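Local coordinates for DyP-type peroxidase (Pleurotus ostreatus, PDB 6FSL), which is a heme b peroxidase of the dye-decolorizing family, which probably uses hydrogen peroxide to oxidise dyes and other substrates, at residues R19-F24 with F137-C142; P43-S48 with V75-S80. The protein carries 1 engineered substitution. All coordinates share one frame; numbering follows the deposited sequence.

Contact 1 of 2, residues R19-F24 with F137-C142; sequences RTETYF and FVAGDC
Tyr23 lies over one face of the Phe137 ring, its CE2 3.6 Å from Phe137 CG and displaced toward the rim. The two planes are within 25° of parallel, but with the centroids 4.9 Å apart the rings barely overlap. At the edge of the same phenyl ring stands the carboxylate of Glu21, turned 58° from it, with OE1 3.2 Å from Phe137 CD2; Glu21 OE2 forms a salt bridge with Lys18. Phe137 carries its CG between the backbone N and the carbonyl carbon (chi1 55°), which sets the ring beside both neighbours. With an alanine in place of this phenylalanine, the flank of the Tyr23 ring is likely to lose its aromatic neighbour and a gap to open beside the Glu21 carboxylate. Farther along, Arg19 brings the edge of its guanidinium to the backbone of Asp141, where NH2 donates to O at 3.2 Å. The Asp141 carboxylate is too distant for a salt bridge, OD1 being 4.5 Å from Arg19 NE.

Antiparallel backbone bonds join the strands, among them Thr22 N to Val138 O at 2.9 Å. The ladder finishes in a classic beta bulge: Gly140 O takes both Arg19 N (3.0 Å) and Thr20 N (3.2 Å). Strand 20-28 lies between 134-140 and 166-175, with Thr20 OG1 bonded to Gly174 O. Thr20, Thr22 and Val138 pack against helix 143-156, whereas Tyr23 and Phe137 emerge on the other face of the sheet and meet strand 379-386.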
loop_
_atom_site.group_PDB
_atom_site.type_symbol
_atom_site.label_atom_id
_atom_site.label_comp_id
_atom_site.label_asym_id
_atom_site.label_seq_id
_atom_site.Cartn_x
_atom_site.Cartn_y
_atom_site.Cartn_z
ATOM N N ARG A 19 -14.412 7.124 -4.692
ATOM C CA ARG A 19 -14.011 8.532 -4.526
ATOM C C ARG A 19 -13.847 8.861 -3.014
ATOM O O ARG A 19 -13.197 9.821 -2.625
ATOM C CB ARG A 19 -15.034 9.451 -5.228
ATOM C CG ARG A 19 -15.264 9.050 -6.702
ATOM C CD ARG A 19 -15.959 10.094 -7.590
ATOM N NE ARG A 19 -15.338 11.414 -7.454
ATOM C CZ ARG A 19 -15.748 12.382 -6.619
ATOM N NH1 ARG A 19 -15.046 13.521 -6.540
ATOM N NH2 ARG A 19 -16.833 12.232 -5.846
ATOM N N THR A 20 -14.436 8.013 -2.182
ATOM C CA THR A 20 -14.331 8.119 -0.744
ATOM C C THR A 20 -14.542 6.745 -0.114
ATOM O O THR A 20 -15.079 5.825 -0.751
ATOM C CB THR A 20 -15.336 9.142 -0.213
ATOM O OG1 THR A 20 -15.085 9.383 1.170
ATOM C CG2 THR A 20 -16.764 8.654 -0.431
ATOM N N GLU A 21 -14.054 6.586 1.106
ATOM C CA GLU A 21 -14.015 5.268 1.733
ATOM C C GLU A 21 -13.832 5.469 3.193
ATOM O O GLU A 21 -13.088 6.348 3.560
ATOM C CB GLU A 21 -12.876 4.431 1.141
ATOM C CG GLU A 21 -12.661 3.071 1.801
ATOM C CD GLU A 21 -11.661 2.194 1.069
ATOM O OE1 GLU A 21 -11.948 0.975 1.017
ATOM O OE2 GLU A 21 -10.609 2.694 0.547
ATOM N N THR A 22 -14.530 4.693 4.017
ATOM C CA THR A 22 -14.445 4.782 5.488
ATOM C C THR A 22 -14.037 3.402 6.009
ATOM O O THR A 22 -14.648 2.404 5.604
ATOM C CB THR A 22 -15.788 5.215 6.141
ATOM O OG1 THR A 22 -16.045 6.598 5.857
ATOM C CG2 THR A 22 -15.794 5.018 7.673
ATOM N N TYR A 23 -13.004 3.368 6.869
ATOM C CA TYR A 23 -12.549 2.191 7.582
ATOM C C TYR A 23 -12.983 2.272 9.054
ATOM O O TYR A 23 -12.541 3.152 9.767
ATOM C CB TYR A 23 -10.998 2.057 7.529
ATOM C CG TYR A 23 -10.417 1.784 6.170
ATOM C CD1 TYR A 23 -10.101 2.828 5.295
ATOM C CD2 TYR A 23 -10.137 0.496 5.769
ATOM C CE1 TYR A 23 -9.567 2.579 4.037
ATOM C CE2 TYR A 23 -9.593 0.240 4.521
ATOM C CZ TYR A 23 -9.330 1.279 3.652
ATOM O OH TYR A 23 -8.801 0.988 2.425
ATOM N N PHE A 24 -13.793 1.318 9.514
ATOM C CA PHE A 24 -14.359 1.327 10.855
ATOM C C PHE A 24 -13.686 0.214 11.631
ATOM O O PHE A 24 -13.876 -0.947 11.350
ATOM C CB PHE A 24 -15.857 1.108 10.729
ATOM C CG PHE A 24 -16.622 1.065 12.029
ATOM C CD1 PHE A 24 -17.138 2.236 12.594
ATOM C CD2 PHE A 24 -16.945 -0.154 12.622
ATOM C CE1 PHE A 24 -17.915 2.199 13.765
ATOM C CE2 PHE A 24 -17.720 -0.204 13.786
ATOM C CZ PHE A 24 -18.208 0.971 14.359
ATOM N N PHE A 137 -14.945 -1.905 6.185
ATOM C CA PHE A 137 -14.778 -0.740 5.329
ATOM C C PHE A 137 -15.736 -0.681 4.152
ATOM O O PHE A 137 -16.099 -1.710 3.547
ATOM C CB PHE A 137 -13.323 -0.511 4.904
ATOM C CG PHE A 137 -12.650 -1.670 4.233
ATOM C CD1 PHE A 137 -12.214 -2.764 4.967
ATOM C CD2 PHE A 137 -12.327 -1.616 2.870
ATOM C CE1 PHE A 137 -11.535 -3.826 4.342
ATOM C CE2 PHE A 137 -11.658 -2.675 2.235
ATOM C CZ PHE A 137 -11.260 -3.779 2.973
ATOM N N VAL A 138 -16.146 0.544 3.861
ATOM C CA VAL A 138 -17.136 0.817 2.871
ATOM C C VAL A 138 -16.667 1.938 1.980
ATOM O O VAL A 138 -16.333 3.013 2.472
ATOM C CB VAL A 138 -18.489 1.254 3.494
ATOM C CG1 VAL A 138 -19.556 1.400 2.397
ATOM C CG2 VAL A 138 -18.924 0.279 4.580
ATOM N N ALA A 139 -16.741 1.694 0.675
ATOM C CA ALA A 139 -16.156 2.532 -0.373
ATOM C C ALA A 139 -17.181 2.810 -1.491
ATOM O O ALA A 139 -17.813 1.888 -2.003
ATOM C CB ALA A 139 -14.938 1.814 -0.956
ATOM N N GLY A 140 -17.323 4.073 -1.884
ATOM C CA GLY A 140 -18.283 4.446 -2.936
ATOM C C GLY A 140 -18.021 5.801 -3.529
ATOM O O GLY A 140 -16.941 6.367 -3.354
ATOM N N ASP A 141 -19.030 6.312 -4.231
ATOM C CA ASP A 141 -18.920 7.549 -5.014
ATOM C C ASP A 141 -19.039 8.817 -4.169
ATOM O O ASP A 141 -18.561 9.846 -4.596
ATOM C CB ASP A 141 -19.976 7.574 -6.139
ATOM C CG ASP A 141 -19.713 8.674 -7.218
ATOM O OD1 ASP A 141 -18.740 8.536 -8.021
ATOM O OD2 ASP A 141 -20.509 9.666 -7.288
ATOM N N CYS A 142 -19.678 8.779 -3.001
ATOM C CA CYS A 142 -19.881 10.014 -2.232
ATOM C C CYS A 142 -20.224 9.716 -0.804
ATOM O O CYS A 142 -20.516 8.574 -0.459
ATOM C CB CYS A 142 -20.980 10.897 -2.834
ATOM S SG CYS A 142 -22.592 10.139 -2.661
#

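Contact 2 of 2, residues P43-S48 with V75-S80; sequences PHIKTS and VNVSFS
Val75 and Ile45 bury the most surface here, followed by Lys46, and the carbonyl of Val75 is the focus of the polar contacts. Val75 O accepts the backbone N of Lys46 at 3.1 Å, in the carbonyl plane and with an N-H...O angle of 161°. The amide of the next residue bends back to the same oxygen, Asn76 ND2 lying 2.7 Å from Val75 O and tilted out of that carbonyl plane. The second bond of ND2 is the one that crosses to the loop, reaching a lone pair of Lys46 O at 3.1 Å with the acceptor almost in the amide plane. These two bonds, together with one from Asp11 N to Asn76 OD1, hold the amide against rotation, while Asn76 ND2 to Lys46 O and Lys46 N to Val75 O tie the loop to the strand.

Apolar contacts accompany this network. Ile45 sends its two branches to different partners: CG2, anti to the backbone N, rests 4.0 Å from Asn76 ND2, while CD1 at the end of the longer branch meets Val77 CG1 at 3.9 Å. Val75 CG2 packs on His44 O at 3.8 Å. Lys46 contributes mainly backbone; its bent side chain turns off to a salt bridge with Asp54. Ile45 and Val77 also share Leu478 of helix 475-481, and Val75 packs against Ile136 and Val138 of the adjacent strand.

Residues 43-48 link helices 31-41 and 48-63, which lie on the connection from strand 20-28 to strand 74-80. With strand 134-140 between those two, this is the split beta-alpha-beta arrangement of a ferredoxin-like domain.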
loop_
_atom_site.group_PDB
_atom_site.type_symbol
_atom_site.label_atom_id
_atom_site.label_comp_id
_atom_site.label_asym_id
_atom_site.label_seq_id
_atom_site.Cartn_x
_atom_site.Cartn_y
_atom_site.Cartn_z
ATOM N N PRO A 43 -24.275 -11.243 3.529
ATOM C CA PRO A 43 -24.821 -10.919 2.189
ATOM C C PRO A 43 -24.492 -9.504 1.681
ATOM O O PRO A 43 -24.588 -9.224 0.481
ATOM C CB PRO A 43 -26.332 -11.117 2.370
ATOM C CG PRO A 43 -26.439 -12.156 3.436
ATOM C CD PRO A 43 -25.283 -11.908 4.376
ATOM N N HIS A 44 -24.094 -8.615 2.575
ATOM C CA HIS A 44 -23.704 -7.295 2.165
ATOM C C HIS A 44 -22.295 -7.242 1.569
ATOM O O HIS A 44 -21.896 -6.195 1.027
ATOM C CB HIS A 44 -23.907 -6.324 3.341
ATOM C CG HIS A 44 -25.361 -6.064 3.635
ATOM N ND1 HIS A 44 -26.129 -6.889 4.439
ATOM C CD2 HIS A 44 -26.209 -5.122 3.156
ATOM C CE1 HIS A 44 -27.370 -6.444 4.472
ATOM N NE2 HIS A 44 -27.444 -5.375 3.698
ATOM N N ILE A 45 -21.541 -8.339 1.636
ATOM C CA ILE A 45 -20.109 -8.270 1.344
ATOM C C ILE A 45 -19.892 -8.366 -0.139
ATOM O O ILE A 45 -20.389 -9.260 -0.755
ATOM C CB ILE A 45 -19.332 -9.336 2.133
ATOM C CG1 ILE A 45 -19.287 -8.907 3.601
ATOM C CG2 ILE A 45 -17.912 -9.497 1.621
ATOM C CD1 ILE A 45 -18.959 -10.032 4.541
ATOM N N LYS A 46 -19.155 -7.428 -0.709
ATOM C CA LYS A 46 -18.824 -7.440 -2.120
ATOM C C LYS A 46 -17.695 -8.418 -2.407
ATOM O O LYS A 46 -16.630 -8.341 -1.799
ATOM C CB LYS A 46 -18.359 -6.053 -2.542
ATOM C CG LYS A 46 -18.117 -5.848 -4.036
ATOM C CD LYS A 46 -19.399 -5.920 -4.866
ATOM C CE LYS A 46 -20.456 -4.946 -4.340
ATOM N NZ LYS A 46 -21.351 -4.507 -5.444
ATOM N N THR A 47 -17.914 -9.271 -3.398
ATOM C CA THR A 47 -16.959 -10.261 -3.860
ATOM C C THR A 47 -16.402 -9.820 -5.181
ATOM O O THR A 47 -16.844 -8.842 -5.753
ATOM C CB THR A 47 -17.669 -11.587 -4.138
ATOM O OG1 THR A 47 -18.455 -11.453 -5.336
ATOM C CG2 THR A 47 -18.559 -11.976 -2.959
ATOM N N SER A 48 -15.438 -10.569 -5.689
ATOM C CA SER A 48 -14.754 -10.175 -6.898
ATOM C C SER A 48 -15.679 -10.334 -8.081
ATOM O O SER A 48 -15.650 -9.512 -8.985
ATOM C CB SER A 48 -13.464 -10.954 -7.099
ATOM O OG SER A 48 -12.530 -10.513 -6.169
ATOM N N VAL A 75 -18.935 -3.185 0.639
ATOM C CA VAL A 75 -18.435 -3.446 1.984
ATOM C C VAL A 75 -17.452 -4.619 1.968
ATOM O O VAL A 75 -17.682 -5.610 1.294
ATOM C CB VAL A 75 -19.582 -3.830 2.944
ATOM C CG1 VAL A 75 -19.114 -3.730 4.386
ATOM C CG2 VAL A 75 -20.832 -2.992 2.682
ATOM N N ASN A 76 -16.367 -4.501 2.729
ATOM C CA ASN A 76 -15.464 -5.621 2.998
ATOM C C ASN A 76 -15.175 -5.683 4.490
ATOM O O ASN A 76 -15.508 -4.776 5.261
ATOM C CB ASN A 76 -14.164 -5.481 2.195
ATOM C CG ASN A 76 -14.167 -6.257 0.886
ATOM O OD1 ASN A 76 -13.097 -6.473 0.295
ATOM N ND2 ASN A 76 -15.344 -6.673 0.411
ATOM N N VAL A 77 -14.561 -6.782 4.901
ATOM C CA VAL A 77 -14.307 -7.039 6.313
ATOM C C VAL A 77 -13.038 -7.848 6.439
ATOM O O VAL A 77 -12.711 -8.662 5.562
ATOM C CB VAL A 77 -15.493 -7.767 6.975
ATOM C CG1 VAL A 77 -15.661 -9.171 6.414
ATOM C CG2 VAL A 77 -15.317 -7.819 8.481
ATOM N N SER A 78 -12.340 -7.632 7.540
ATOM C CA SER A 78 -10.996 -8.142 7.717
ATOM C C SER A 78 -10.753 -8.229 9.223
ATOM O O SER A 78 -11.205 -7.348 9.970
ATOM C CB SER A 78 -10.022 -7.161 7.033
ATOM O OG SER A 78 -8.813 -7.760 6.617
ATOM N N PHE A 79 -10.013 -9.259 9.664
ATOM C CA PHE A 79 -9.801 -9.537 11.106
ATOM C C PHE A 79 -8.345 -9.600 11.533
ATOM O O PHE A 79 -7.531 -10.238 10.860
ATOM C CB PHE A 79 -10.489 -10.844 11.475
ATOM C CG PHE A 79 -11.984 -10.784 11.343
ATOM C CD1 PHE A 79 -12.593 -11.017 10.124
ATOM C CD2 PHE A 79 -12.779 -10.475 12.446
ATOM C CE1 PHE A 79 -13.966 -10.963 9.997
ATOM C CE2 PHE A 79 -14.153 -10.430 12.336
ATOM C CZ PHE A 79 -14.741 -10.670 11.098
ATOM N N SER A 80 -8.017 -8.928 12.641
ATOM C CA SER A 80 -6.673 -9.018 13.221
ATOM C C SER A 80 -6.475 -10.356 13.950
ATOM O O SER A 80 -7.444 -11.053 14.284
ATOM C CB SER A 80 -6.447 -7.880 14.219
ATOM O OG SER A 80 -7.167 -8.122 15.421
HETATM O O HOH W 1 -20.891 -4.700 -0.624
#

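Overall arrangement
The centres of contacts 1 and 2 lie about 13 Å apart on the same side of the chain's centre, and they join directly in one antiparallel sheet. Strands 134-140 and 74-80 are neighbours, with Phe137 O 2.9 Å from Asn76 N in a probable hydrogen bond, and Val138 packs on Val75. Along the chain contact 2 is nested within the loop that contact 1 closes. The strands 166-175, 20-28, 134-140 and 74-80 run across the sheet in the 4-1-3-2 order of a ferredoxin-like fold: contact 1 is its central pair, and contact 2 fastens an interhelical loop to strand 74-80. Both belong to the scaffold rather than to the heme pocket.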